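Local coordinates for competence damage-inducible protein A (Klebsiella pneumoniae subsp. pneumoniae MGH 78578, PDB 5V01) that is a CinA-family protein of unconfirmed function, probably related to the nicotinamide mononucleotide deamidases of pyridine nucleotide salvage, at residues 30-44 with 99-113. Sequence-based numbering, arbitrary orientation.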
loop_
_atom_site.group_PDB
_atom_site.type_symbol
_atom_site.label_atom_id
_atom_site.label_comp_id
_atom_site.label_asym_id
_atom_site.label_seq_id
_atom_site.Cartn_x
_atom_site.Cartn_y
_atom_site.Cartn_z
ATOM N N GLY A 30 19.058 10.904 7.305
ATOM C CA GLY A 30 17.895 11.426 7.994
ATOM C C GLY A 30 16.796 11.755 7.015
ATOM O O GLY A 30 16.031 12.684 7.246
ATOM N N TRP A 31 16.706 10.976 5.927
ATOM C CA TRP A 31 15.659 11.179 4.907
ATOM C C TRP A 31 14.530 10.180 5.053
ATOM O O TRP A 31 14.733 9.050 5.489
ATOM C CB TRP A 31 16.230 11.087 3.497
ATOM C CG TRP A 31 17.223 12.171 3.141
ATOM C CD1 TRP A 31 17.464 13.310 3.813
ATOM C CD2 TRP A 31 18.096 12.175 2.004
ATOM N NE1 TRP A 31 18.449 14.038 3.176
ATOM C CE2 TRP A 31 18.841 13.363 2.053
ATOM C CE3 TRP A 31 18.304 11.294 0.940
ATOM C CZ2 TRP A 31 19.797 13.688 1.092
ATOM C CZ3 TRP A 31 19.248 11.616 -0.019
ATOM C CH2 TRP A 31 19.978 12.806 0.062
ATOM N N ARG A 32 13.342 10.612 4.644
ATOM C CA ARG A 32 12.149 9.795 4.703
ATOM C C ARG A 32 11.565 9.644 3.312
ATOM O O ARG A 32 11.563 10.583 2.509
ATOM C CB ARG A 32 11.125 10.396 5.666
ATOM C CG ARG A 32 11.676 10.469 7.070
ATOM C CD ARG A 32 10.630 10.867 8.083
ATOM N NE ARG A 32 9.694 9.780 8.348
ATOM C CZ ARG A 32 9.942 8.710 9.108
ATOM N NH1 ARG A 32 11.122 8.533 9.715
ATOM N NH2 ARG A 32 8.984 7.801 9.283
ATOM N N LEU A 33 11.084 8.442 3.054
ATOM C CA LEU A 33 10.554 8.005 1.770
ATOM C C LEU A 33 9.043 7.803 1.889
ATOM O O LEU A 33 8.558 7.361 2.933
ATOM C CB LEU A 33 11.212 6.662 1.438
ATOM C CG LEU A 33 10.761 5.915 0.192
ATOM C CD1 LEU A 33 11.082 6.683 -1.094
ATOM C CD2 LEU A 33 11.428 4.538 0.177
ATOM N N THR A 34 8.325 8.040 0.794
ATOM C CA THR A 34 6.885 7.750 0.682
ATOM C C THR A 34 6.630 7.191 -0.715
ATOM O O THR A 34 7.442 7.375 -1.634
ATOM C CB THR A 34 6.051 8.996 0.951
ATOM O OG1 THR A 34 4.692 8.647 1.035
ATOM C CG2 THR A 34 6.210 10.040 -0.102
ATOM N N THR A 35 5.519 6.476 -0.862
ATOM C CA THR A 35 5.212 5.783 -2.109
ATOM C C THR A 35 3.771 5.930 -2.531
ATOM O O THR A 35 2.858 5.950 -1.687
ATOM C CB THR A 35 5.537 4.278 -2.022
ATOM O OG1 THR A 35 4.793 3.658 -0.971
ATOM C CG2 THR A 35 7.005 4.037 -1.848
ATOM N N ALA A 36 3.568 5.967 -3.846
ATOM C CA ALA A 36 2.230 5.954 -4.450
ATOM C C ALA A 36 2.239 4.924 -5.569
ATOM O O ALA A 36 3.072 4.980 -6.467
ATOM C CB ALA A 36 1.843 7.327 -4.996
ATOM N N GLU A 37 1.308 3.979 -5.510
ATOM C CA GLU A 37 1.259 2.855 -6.431
ATOM C C GLU A 37 -0.101 2.720 -7.057
ATOM O O GLU A 37 -1.111 3.135 -6.490
ATOM C CB GLU A 37 1.523 1.564 -5.633
ATOM C CG GLU A 37 2.902 1.470 -5.024
ATOM C CD GLU A 37 3.051 0.200 -4.199
ATOM O OE1 GLU A 37 3.112 -0.906 -4.792
ATOM O OE2 GLU A 37 3.141 0.327 -2.968
ATOM N N SER A 38 -0.119 2.093 -8.216
ATOM C CA SER A 38 -1.346 1.701 -8.877
ATOM C C SER A 38 -1.235 0.199 -9.192
ATOM O O SER A 38 -1.546 -0.626 -8.335
ATOM C CB SER A 38 -1.582 2.622 -10.068
ATOM O OG SER A 38 -2.799 2.335 -10.722
ATOM N N CYS A 39 -0.693 -0.157 -10.356
ATOM C CA CYS A 39 -0.587 -1.553 -10.784
ATOM C C CYS A 39 0.198 -2.448 -9.827
ATOM O O CYS A 39 -0.106 -3.636 -9.712
ATOM C CB CYS A 39 0.025 -1.673 -12.189
ATOM S SG CYS A 39 1.729 -1.091 -12.364
ATOM N N THR A 40 1.205 -1.896 -9.144
ATOM C CA THR A 40 1.989 -2.711 -8.222
ATOM C C THR A 40 1.254 -3.018 -6.903
ATOM O O THR A 40 1.739 -3.823 -6.107
ATOM C CB THR A 40 3.407 -2.137 -7.955
ATOM O OG1 THR A 40 3.330 -0.813 -7.443
ATOM C CG2 THR A 40 4.280 -2.161 -9.205
ATOM N N GLY A 41 0.121 -2.346 -6.667
ATOM C CA GLY A 41 -0.873 -2.865 -5.729
ATOM C C GLY A 41 -0.590 -2.731 -4.248
ATOM O O GLY A 41 -1.372 -3.244 -3.452
ATOM N N GLY A 42 0.510 -2.065 -3.874
ATOM C CA GLY A 42 0.956 -2.064 -2.484
ATOM C C GLY A 42 2.172 -2.933 -2.230
ATOM O O GLY A 42 2.690 -2.938 -1.124
ATOM N N ASN A 43 2.639 -3.656 -3.258
ATOM C CA ASN A 43 3.842 -4.489 -3.087
ATOM C C ASN A 43 5.114 -3.683 -2.860
ATOM O O ASN A 43 6.054 -4.159 -2.226
ATOM C CB ASN A 43 4.003 -5.434 -4.271
ATOM C CG ASN A 43 2.992 -6.536 -4.257
ATOM O OD1 ASN A 43 3.035 -7.377 -3.380
ATOM N ND2 ASN A 43 2.043 -6.506 -5.190
ATOM N N LEU A 44 5.159 -2.442 -3.366
ATOM C CA LEU A 44 6.327 -1.590 -3.058
ATOM C C LEU A 44 6.356 -1.171 -1.590
ATOM O O LEU A 44 7.370 -1.346 -0.886
ATOM C CB LEU A 44 6.377 -0.384 -3.994
ATOM C CG LEU A 44 7.561 0.560 -3.780
ATOM C CD1 LEU A 44 8.941 -0.102 -3.916
ATOM C CD2 LEU A 44 7.488 1.749 -4.712
ATOM N N ILE A 99 1.884 12.644 -3.342
ATOM C CA ILE A 99 2.267 11.850 -2.161
ATOM C C ILE A 99 3.396 12.481 -1.367
ATOM O O ILE A 99 3.399 12.424 -0.129
ATOM C CB ILE A 99 2.525 10.381 -2.550
ATOM C CG1 ILE A 99 2.537 9.466 -1.308
ATOM C CG2 ILE A 99 3.819 10.197 -3.329
ATOM C CD1 ILE A 99 1.307 9.499 -0.433
ATOM N N LEU A 100 4.326 13.159 -2.055
ATOM C CA LEU A 100 5.383 13.874 -1.331
ATOM C C LEU A 100 4.743 14.895 -0.382
ATOM O O LEU A 100 5.142 14.982 0.781
ATOM C CB LEU A 100 6.336 14.576 -2.301
ATOM C CG LEU A 100 7.623 15.124 -1.712
ATOM C CD1 LEU A 100 8.630 14.011 -1.516
ATOM C CD2 LEU A 100 8.202 16.202 -2.625
ATOM N N ALA A 101 3.756 15.654 -0.887
ATOM C CA ALA A 101 3.058 16.672 -0.100
ATOM C C ALA A 101 2.262 16.047 1.051
ATOM O O ALA A 101 2.337 16.531 2.179
ATOM C CB ALA A 101 2.147 17.500 -0.987
ATOM N N LEU A 102 1.493 14.994 0.771
ATOM C CA LEU A 102 0.690 14.359 1.802
ATOM C C LEU A 102 1.555 13.829 2.941
ATOM O O LEU A 102 1.233 14.039 4.117
ATOM C CB LEU A 102 -0.144 13.247 1.185
ATOM C CG LEU A 102 -1.040 12.421 2.125
ATOM C CD1 LEU A 102 -2.094 13.279 2.827
ATOM C CD2 LEU A 102 -1.761 11.302 1.389
ATOM N N ALA A 103 2.630 13.119 2.596
ATOM C CA ALA A 103 3.512 12.496 3.597
ATOM C C ALA A 103 4.517 13.447 4.260
ATOM O O ALA A 103 5.075 13.120 5.292
ATOM C CB ALA A 103 4.243 11.316 2.977
ATOM N N GLY A 104 4.783 14.604 3.653
ATOM C CA GLY A 104 5.826 15.508 4.163
ATOM C C GLY A 104 7.215 14.892 4.088
ATOM O O GLY A 104 8.096 15.212 4.886
ATOM N N ALA A 105 7.393 14.009 3.112
ATOM C CA ALA A 105 8.597 13.215 2.975
ATOM C C ALA A 105 9.656 13.967 2.168
ATOM O O ALA A 105 9.398 15.010 1.581
ATOM C CB ALA A 105 8.253 11.902 2.288
ATOM N N ASP A 106 10.860 13.416 2.167
ATOM C CA ASP A 106 11.957 13.939 1.352
ATOM C C ASP A 106 11.979 13.349 -0.063
ATOM O O ASP A 106 12.390 14.026 -1.027
ATOM C CB ASP A 106 13.283 13.638 2.041
ATOM C CG ASP A 106 13.355 14.222 3.425
ATOM O OD1 ASP A 106 13.557 15.442 3.499
ATOM O OD2 ASP A 106 13.238 13.468 4.428
ATOM N N ILE A 107 11.597 12.076 -0.173
ATOM C CA ILE A 107 11.621 11.352 -1.433
ATOM C C ILE A 107 10.297 10.642 -1.633
ATOM O O ILE A 107 9.796 10.008 -0.707
ATOM C CB ILE A 107 12.766 10.318 -1.491
ATOM C CG1 ILE A 107 14.127 11.028 -1.346
ATOM C CG2 ILE A 107 12.714 9.509 -2.785
ATOM C CD1 ILE A 107 15.234 10.150 -0.824
ATOM N N ALA A 108 9.752 10.741 -2.842
ATOM C CA ALA A 108 8.527 10.031 -3.234
ATOM C C ALA A 108 8.818 9.197 -4.476
ATOM O O ALA A 108 9.476 9.654 -5.409
ATOM C CB ALA A 108 7.380 11.012 -3.509
ATOM N N ILE A 109 8.340 7.968 -4.470
ATOM C CA ILE A 109 8.295 7.131 -5.667
ATOM C C ILE A 109 6.856 6.943 -6.063
ATOM O O ILE A 109 6.026 6.590 -5.209
ATOM C CB ILE A 109 8.964 5.774 -5.460
ATOM C CG1 ILE A 109 10.424 5.967 -5.062
ATOM C CG2 ILE A 109 8.820 4.934 -6.706
ATOM C CD1 ILE A 109 11.157 4.709 -4.697
ATOM N N ALA A 110 6.570 7.176 -7.345
ATOM C CA ALA A 110 5.291 6.788 -7.944
ATOM C C ALA A 110 5.530 5.794 -9.059
ATOM O O ALA A 110 6.483 5.937 -9.801
ATOM C CB ALA A 110 4.523 7.997 -8.460
ATOM N N VAL A 111 4.635 4.826 -9.175
ATOM C CA VAL A 111 4.714 3.766 -10.176
ATOM C C VAL A 111 3.315 3.605 -10.767
ATOM O O VAL A 111 2.361 3.438 -10.039
ATOM C CB VAL A 111 5.181 2.436 -9.565
ATOM C CG1 VAL A 111 5.350 1.387 -10.646
ATOM C CG2 VAL A 111 6.471 2.609 -8.785
ATOM N N SER A 112 3.216 3.631 -12.084
ATOM C CA SER A 112 1.945 3.427 -12.779
ATOM C C SER A 112 2.190 2.705 -14.080
ATOM O O SER A 112 2.987 3.178 -14.893
ATOM C CB SER A 112 1.262 4.762 -13.023
ATOM O OG SER A 112 -0.026 4.577 -13.569
ATOM N N GLY A 113 1.502 1.593 -14.300
ATOM C CA GLY A 113 1.721 0.782 -15.478
ATOM C C GLY A 113 0.569 -0.139 -15.793
ATOM O O GLY A 113 -0.484 -0.105 -15.144
HETATM O O HOH W 1 2.195 0.826 -9.170
HETATM O O HOH W 2 -2.201 3.386 -13.240
HETATM O O HOH W 3 -1.056 1.465 -12.901
#
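Thr34 O and Ala36 N hydrogen-bond to the backbone of Ile109, either side of its register partner Thr35, where strands 33-37 and 107-113 run parallel at the centre of the mixed β-sheet of this α/β fold: Ile109 N reaches Thr34 O at 3.0 Å, and Ala36 N returns to Ile109 O at 2.9 Å. On one face of the sheet, Thr34 and Ala36 meet helix 89-103. With chi1 at -171°, Thr34 OG1 lies anti to its own N and is walled in by Ile99 CG1 and Ala103 CB, each 3.3 Å away; Thr60 O in the next strand satisfies this buried hydroxyl. Ile99 CG2 rests on Ala36 CB at 3.9 Å. On the other face the contact across the two strands is aliphatic: Leu33 CD1 sits against Ile107 CG2, and the Leu44 side chain crosses that of Ile109 at about a right angle, CD2 on CG2. Helix 150-169 packs over Leu33 here. Beyond Glu37 the chains draw slightly apart, the direct Ser38 N to Val111 O bond is weak, and water 1 bridges them, accepting from Ser38 N and Thr40 N and donating to Val111 O. At the opposite end Arg32 O accepts from both Asp106 N and Ile107 N. The Asp106 carboxylate, salt-bridged to Arg136 through OD1, turns back to close this corner, its OD2 taking Arg32 N on the anti lone pair at 2.9 Å.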